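Local coordinates for protein 3-ketosteroid-delta4-5alpha-dehydrogenase (Rhodococcus jostii, PDB 4AT2) that probably introduces the C4-C5 double bond into 3-keto-5alpha-steroids during steroid catabolism, using FAD as its redox cofactor, at residues L471-A483 against S491-S505. Sequence-based numbering, arbitrary orientation.
Sequences LFAAGRCTSGVCA and SLGDGSFYGRRAGIS. With FAD (flavin-adenine dinucleotide), chain D.
Asp494 OD1 is gripped by both terminal nitrogens of Arg476, at 2.9 Å from NH1 and 3.2 Å from NH2, in an end-on salt bridge that water 1 extends to Gly475 N. The guanidinium and carboxylate planes stand 68° apart, with OD1 lying in the guanidinium plane. The other oxygen, OD2, accepts a hydrogen bond from Val481 N (2.9 Å) from above the carboxylate plane and another from water 2, so each end of this buried carboxylate is held. Bends at chi2 and chi3 (-77° and 66°) fold the arginine chain back past Ser491, whose OG accepts a hydrogen bond from NH1 at 3.0 Å and is itself hydrogen-bonded to FAD O3'. A leucine in place of Arg476 would probably leave Asp494 without its countercharge and Ser491 OG without one partner. Packing is close: Gly475 CA lies 4.0 Å from Gly495 CA, and the Ala474 methyl rests on Gly499 N at 3.4 Å. Ser505 C lies over one face of the Phe472 ring, toward the rim, with Ser505 CB against CE1. With Arg476 N on FAD O1P and Leu492 N on FAD O2, the last strand of the parallel sheet and the following helix contribute to the FAD site of a Rossmann-type flavoprotein fold.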
loop_
_atom_site.group_PDB
_atom_site.type_symbol
_atom_site.label_atom_id
_atom_site.label_comp_id
_atom_site.label_asym_id
_atom_site.label_seq_id
_atom_site.Cartn_x
_atom_site.Cartn_y
_atom_site.Cartn_z
ATOM N N LEU A 471 -12.836 -9.194 22.801
ATOM C CA LEU A 471 -12.885 -8.270 21.658
ATOM C C LEU A 471 -13.027 -8.964 20.313
ATOM O O LEU A 471 -12.206 -9.804 19.935
ATOM C CB LEU A 471 -11.659 -7.352 21.642
ATOM C CG LEU A 471 -11.773 -6.136 20.705
ATOM C CD1 LEU A 471 -12.931 -5.226 21.102
ATOM C CD2 LEU A 471 -10.445 -5.387 20.692
ATOM N N PHE A 472 -14.071 -8.571 19.593
ATOM C CA PHE A 472 -14.415 -9.170 18.310
ATOM C C PHE A 472 -14.698 -8.056 17.328
ATOM O O PHE A 472 -14.944 -6.911 17.734
ATOM C CB PHE A 472 -15.635 -10.077 18.487
ATOM C CG PHE A 472 -15.450 -11.081 19.588
ATOM C CD1 PHE A 472 -14.818 -12.294 19.328
ATOM C CD2 PHE A 472 -15.813 -10.766 20.902
ATOM C CE1 PHE A 472 -14.594 -13.202 20.351
ATOM C CE2 PHE A 472 -15.590 -11.673 21.931
ATOM C CZ PHE A 472 -14.987 -12.892 21.650
ATOM N N ALA A 473 -14.657 -8.370 16.037
ATOM C CA ALA A 473 -14.872 -7.316 15.032
ATOM C C ALA A 473 -15.219 -7.890 13.676
ATOM O O ALA A 473 -14.780 -8.989 13.338
ATOM C CB ALA A 473 -13.648 -6.411 14.923
ATOM N N ALA A 474 -15.991 -7.132 12.899
ATOM C CA ALA A 474 -16.332 -7.538 11.536
ATOM C C ALA A 474 -16.733 -6.325 10.720
ATOM O O ALA A 474 -17.008 -5.252 11.271
ATOM C CB ALA A 474 -17.448 -8.574 11.543
ATOM N N GLY A 475 -16.784 -6.508 9.406
ATOM C CA GLY A 475 -17.130 -5.400 8.505
ATOM C C GLY A 475 -15.907 -4.555 8.211
ATOM O O GLY A 475 -14.766 -5.008 8.386
ATOM N N ARG A 476 -16.127 -3.319 7.772
ATOM C CA ARG A 476 -15.001 -2.538 7.246
ATOM C C ARG A 476 -14.087 -1.895 8.295
ATOM O O ARG A 476 -13.145 -1.187 7.939
ATOM C CB ARG A 476 -15.437 -1.550 6.146
ATOM C CG ARG A 476 -15.899 -2.253 4.853
ATOM C CD ARG A 476 -14.759 -2.802 3.972
ATOM N NE ARG A 476 -14.003 -3.903 4.602
ATOM C CZ ARG A 476 -14.472 -5.143 4.771
ATOM N NH1 ARG A 476 -15.699 -5.462 4.357
ATOM N NH2 ARG A 476 -13.721 -6.072 5.375
ATOM N N CYS A 477 -14.310 -2.186 9.579
ATOM C CA CYS A 477 -13.256 -1.893 10.550
ATOM C C CYS A 477 -12.195 -2.995 10.563
ATOM O O CYS A 477 -11.189 -2.876 11.261
ATOM C CB CYS A 477 -13.813 -1.628 11.953
ATOM S SG CYS A 477 -14.532 -3.040 12.828
ATOM N N THR A 478 -12.410 -4.047 9.769
ATOM C CA THR A 478 -11.463 -5.168 9.698
ATOM C C THR A 478 -10.907 -5.340 8.294
ATOM O O THR A 478 -11.534 -4.926 7.308
ATOM C CB THR A 478 -12.105 -6.513 10.109
ATOM O OG1 THR A 478 -12.971 -6.989 9.067
ATOM C CG2 THR A 478 -12.885 -6.363 11.406
ATOM N N SER A 479 -9.736 -5.972 8.211
ATOM C CA SER A 479 -9.253 -6.496 6.934
ATOM C C SER A 479 -10.018 -7.792 6.670
ATOM O O SER A 479 -9.914 -8.747 7.441
ATOM C CB SER A 479 -7.745 -6.754 7.022
ATOM O OG SER A 479 -7.202 -7.153 5.776
ATOM N N GLY A 480 -10.815 -7.809 5.601
ATOM C CA GLY A 480 -11.694 -8.955 5.297
ATOM C C GLY A 480 -11.140 -9.820 4.182
ATOM O O GLY A 480 -9.941 -10.128 4.153
ATOM N N VAL A 481 -11.997 -10.213 3.246
ATOM C CA VAL A 481 -11.501 -11.042 2.150
ATOM C C VAL A 481 -10.576 -10.269 1.203
ATOM O O VAL A 481 -9.609 -10.838 0.711
ATOM C CB VAL A 481 -12.626 -11.795 1.402
ATOM C CG1 VAL A 481 -13.340 -12.746 2.365
ATOM C CG2 VAL A 481 -13.617 -10.826 0.758
ATOM N N CYS A 482 -10.850 -8.987 0.966
ATOM C CA CYS A 482 -10.016 -8.206 0.036
ATOM C C CYS A 482 -8.734 -7.695 0.669
ATOM O O CYS A 482 -8.776 -6.997 1.685
ATOM C CB CYS A 482 -10.786 -7.009 -0.533
ATOM S SG CYS A 482 -12.219 -7.464 -1.515
ATOM N N ALA A 483 -7.608 -8.001 0.030
ATOM C CA ALA A 483 -6.294 -7.495 0.463
ATOM C C ALA A 483 -5.742 -6.410 -0.466
ATOM O O ALA A 483 -4.788 -5.722 -0.109
ATOM C CB ALA A 483 -5.291 -8.641 0.584
ATOM N N SER A 491 -17.779 -6.653 0.372
ATOM C CA SER A 491 -17.892 -5.961 1.645
ATOM C C SER A 491 -19.164 -6.355 2.401
ATOM O O SER A 491 -19.106 -6.684 3.600
ATOM C CB SER A 491 -17.805 -4.454 1.472
ATOM O OG SER A 491 -17.738 -3.884 2.766
ATOM N N LEU A 492 -20.311 -6.337 1.725
ATOM C CA LEU A 492 -21.540 -6.848 2.357
ATOM C C LEU A 492 -21.435 -8.356 2.618
ATOM O O LEU A 492 -21.947 -8.856 3.627
ATOM C CB LEU A 492 -22.790 -6.536 1.515
ATOM C CG LEU A 492 -23.147 -5.055 1.295
ATOM C CD1 LEU A 492 -24.544 -4.930 0.691
ATOM C CD2 LEU A 492 -23.003 -4.207 2.551
ATOM N N GLY A 493 -20.755 -9.063 1.720
ATOM C CA GLY A 493 -20.506 -10.491 1.895
ATOM C C GLY A 493 -19.668 -10.811 3.118
ATOM O O GLY A 493 -20.105 -11.568 3.994
ATOM N N ASP A 494 -18.459 -10.255 3.202
ATOM C CA ASP A 494 -17.632 -10.590 4.355
ATOM C C ASP A 494 -18.134 -9.942 5.654
ATOM O O ASP A 494 -17.991 -10.523 6.729
ATOM C CB ASP A 494 -16.103 -10.498 4.091
ATOM C CG ASP A 494 -15.529 -9.087 4.190
ATOM O OD1 ASP A 494 -16.034 -8.241 4.956
ATOM O OD2 ASP A 494 -14.487 -8.848 3.524
ATOM N N GLY A 495 -18.797 -8.786 5.536
ATOM C CA GLY A 495 -19.375 -8.117 6.706
ATOM C C GLY A 495 -20.477 -8.965 7.322
ATOM O O GLY A 495 -20.522 -9.160 8.538
ATOM N N SER A 496 -21.367 -9.498 6.486
ATOM C CA SER A 496 -22.432 -10.367 7.020
ATOM C C SER A 496 -21.887 -11.725 7.475
ATOM O O SER A 496 -22.275 -12.222 8.534
ATOM C CB SER A 496 -23.572 -10.545 6.018
ATOM O OG SER A 496 -23.102 -11.098 4.795
ATOM N N PHE A 497 -20.974 -12.305 6.694
ATOM C CA PHE A 497 -20.425 -13.630 7.014
ATOM C C PHE A 497 -19.637 -13.583 8.328
ATOM O O PHE A 497 -19.848 -14.412 9.234
ATOM C CB PHE A 497 -19.516 -14.096 5.857
ATOM C CG PHE A 497 -19.037 -15.520 5.977
ATOM C CD1 PHE A 497 -17.971 -15.855 6.816
ATOM C CD2 PHE A 497 -19.619 -16.522 5.202
ATOM C CE1 PHE A 497 -17.528 -17.173 6.915
ATOM C CE2 PHE A 497 -19.172 -17.837 5.284
ATOM C CZ PHE A 497 -18.131 -18.167 6.145
ATOM N N TYR A 498 -18.719 -12.624 8.428
ATOM C CA TYR A 498 -17.874 -12.507 9.637
ATOM C C TYR A 498 -18.563 -11.786 10.795
ATOM O O TYR A 498 -18.182 -11.973 11.952
ATOM C CB TYR A 498 -16.452 -11.993 9.313
ATOM C CG TYR A 498 -15.730 -13.080 8.551
ATOM C CD1 TYR A 498 -15.425 -14.283 9.175
ATOM C CD2 TYR A 498 -15.460 -12.947 7.191
ATOM C CE1 TYR A 498 -14.824 -15.325 8.485
ATOM C CE2 TYR A 498 -14.866 -13.977 6.483
ATOM C CZ TYR A 498 -14.545 -15.157 7.137
ATOM O OH TYR A 498 -13.972 -16.186 6.430
ATOM N N GLY A 499 -19.607 -11.020 10.481
ATOM C CA GLY A 499 -20.526 -10.504 11.508
ATOM C C GLY A 499 -21.158 -11.669 12.257
ATOM O O GLY A 499 -21.126 -11.712 13.486
ATOM N N ARG A 500 -21.706 -12.633 11.517
ATOM C CA ARG A 500 -22.216 -13.867 12.139
ATOM C C ARG A 500 -21.192 -14.505 13.079
ATOM O O ARG A 500 -21.502 -14.821 14.237
ATOM C CB ARG A 500 -22.634 -14.883 11.068
ATOM C CG ARG A 500 -23.923 -14.526 10.337
ATOM C CD ARG A 500 -24.217 -15.568 9.262
ATOM N NE ARG A 500 -24.433 -16.893 9.850
ATOM C CZ ARG A 500 -24.393 -18.035 9.168
ATOM N NH1 ARG A 500 -24.153 -18.037 7.860
ATOM N NH2 ARG A 500 -24.601 -19.182 9.801
ATOM N N ARG A 501 -19.972 -14.678 12.581
ATOM C CA ARG A 501 -18.908 -15.323 13.347
ATOM C C ARG A 501 -18.603 -14.522 14.622
ATOM O O ARG A 501 -18.367 -15.106 15.681
ATOM C CB ARG A 501 -17.642 -15.489 12.498
ATOM C CG ARG A 501 -17.778 -16.517 11.377
ATOM C CD ARG A 501 -17.709 -17.957 11.899
ATOM N NE ARG A 501 -17.902 -18.914 10.802
ATOM C CZ ARG A 501 -16.948 -19.296 9.950
ATOM N NH1 ARG A 501 -15.708 -18.839 10.073
ATOM N NH2 ARG A 501 -17.238 -20.156 8.979
ATOM N N ALA A 502 -18.630 -13.190 14.520
ATOM C CA ALA A 502 -18.348 -12.351 15.688
ATOM C C ALA A 502 -19.430 -12.540 16.741
ATOM O O ALA A 502 -19.130 -12.583 17.938
ATOM C CB ALA A 502 -18.253 -10.879 15.302
ATOM N N GLY A 503 -20.689 -12.629 16.307
ATOM C CA GLY A 503 -21.800 -12.808 17.258
ATOM C C GLY A 503 -21.737 -14.161 17.951
ATOM O O GLY A 503 -21.973 -14.270 19.151
ATOM N N ILE A 504 -21.422 -15.200 17.185
ATOM C CA ILE A 504 -21.243 -16.537 17.754
ATOM C C ILE A 504 -20.126 -16.548 18.819
ATOM O O ILE A 504 -20.315 -17.068 19.934
ATOM C CB ILE A 504 -20.937 -17.566 16.639
ATOM C CG1 ILE A 504 -22.136 -17.710 15.687
ATOM C CG2 ILE A 504 -20.518 -18.911 17.222
ATOM C CD1 ILE A 504 -21.793 -18.455 14.406
ATOM N N SER A 505 -18.977 -15.965 18.474
ATOM C CA SER A 505 -17.811 -15.973 19.354
ATOM C C SER A 505 -18.048 -15.120 20.588
ATOM O O SER A 505 -17.692 -15.511 21.702
ATOM C CB SER A 505 -16.565 -15.485 18.616
ATOM O OG SER A 505 -16.265 -16.329 17.522
HETATM P PA FAD D . -21.894 0.242 7.970
HETATM O O1A FAD D . -22.921 -0.522 7.232
HETATM O O2A FAD D . -21.601 1.622 7.555
HETATM O O5B FAD D . -22.304 0.247 9.518
HETATM C C5B FAD D . -21.467 0.867 10.500
HETATM C C4B FAD D . -22.365 1.554 11.543
HETATM O O4B FAD D . -21.464 2.007 12.577
HETATM C C3B FAD D . -23.015 2.805 10.938
HETATM O O3B FAD D . -24.444 2.761 11.177
HETATM C C2B FAD D . -22.336 3.965 11.675
HETATM O O2B FAD D . -23.264 5.067 11.862
HETATM C C1B FAD D . -21.956 3.316 13.004
HETATM N N9A FAD D . -20.839 3.986 13.706
HETATM C C8A FAD D . -19.775 4.614 13.188
HETATM N N7A FAD D . -19.023 5.055 14.194
HETATM C C5A FAD D . -19.609 4.692 15.351
HETATM C C6A FAD D . -19.302 4.867 16.660
HETATM N N6A FAD D . -18.186 5.521 16.981
HETATM N N1A FAD D . -20.089 4.396 17.643
HETATM C C2A FAD D . -21.247 3.699 17.333
HETATM N N3A FAD D . -21.558 3.527 15.987
HETATM C C4A FAD D . -20.731 4.031 15.034
HETATM N N1 FAD D . -20.300 -3.150 -0.873
HETATM C C2 FAD D . -20.778 -4.378 -1.292
HETATM O O2 FAD D . -20.260 -5.399 -0.861
HETATM N N3 FAD D . -21.847 -4.449 -2.198
HETATM C C4 FAD D . -22.410 -3.280 -2.714
HETATM O O4 FAD D . -23.339 -3.381 -3.520
HETATM C C4X FAD D . -21.920 -2.038 -2.294
HETATM N N5 FAD D . -22.428 -0.883 -2.791
HETATM C C5X FAD D . -21.789 0.279 -2.552
HETATM C C6 FAD D . -22.142 1.434 -3.257
HETATM C C7 FAD D . -21.499 2.649 -3.005
HETATM C C7M FAD D . -21.897 3.780 -3.745
HETATM C C8 FAD D . -20.473 2.711 -2.039
HETATM C C8M FAD D . -19.788 3.904 -1.729
HETATM C C9 FAD D . -20.132 1.558 -1.329
HETATM C C9A FAD D . -20.769 0.337 -1.597
HETATM N N10 FAD D . -20.419 -0.794 -0.936
HETATM C C10 FAD D . -20.870 -1.976 -1.377
HETATM C "C1'" FAD D . -19.612 -0.777 0.311
HETATM C "C2'" FAD D . -20.511 -1.098 1.515
HETATM O "O2'" FAD D . -21.614 -0.193 1.447
HETATM C "C3'" FAD D . -19.756 -0.898 2.839
HETATM O "O3'" FAD D . -18.368 -1.260 2.729
HETATM C "C4'" FAD D . -20.425 -1.731 3.945
HETATM O "O4'" FAD D . -21.805 -1.345 4.025
HETATM C "C5'" FAD D . -19.748 -1.481 5.295
HETATM O "O5'" FAD D . -20.355 -2.345 6.274
HETATM P P FAD D . -20.094 -2.092 7.845
HETATM O O1P FAD D . -18.660 -2.159 8.143
HETATM O O2P FAD D . -21.062 -2.955 8.602
HETATM O O3P FAD D . -20.437 -0.505 7.985
HETATM O O HOH W 1 -15.632 -8.563 7.811
HETATM O O HOH W 2 -13.005 -7.232 2.011
#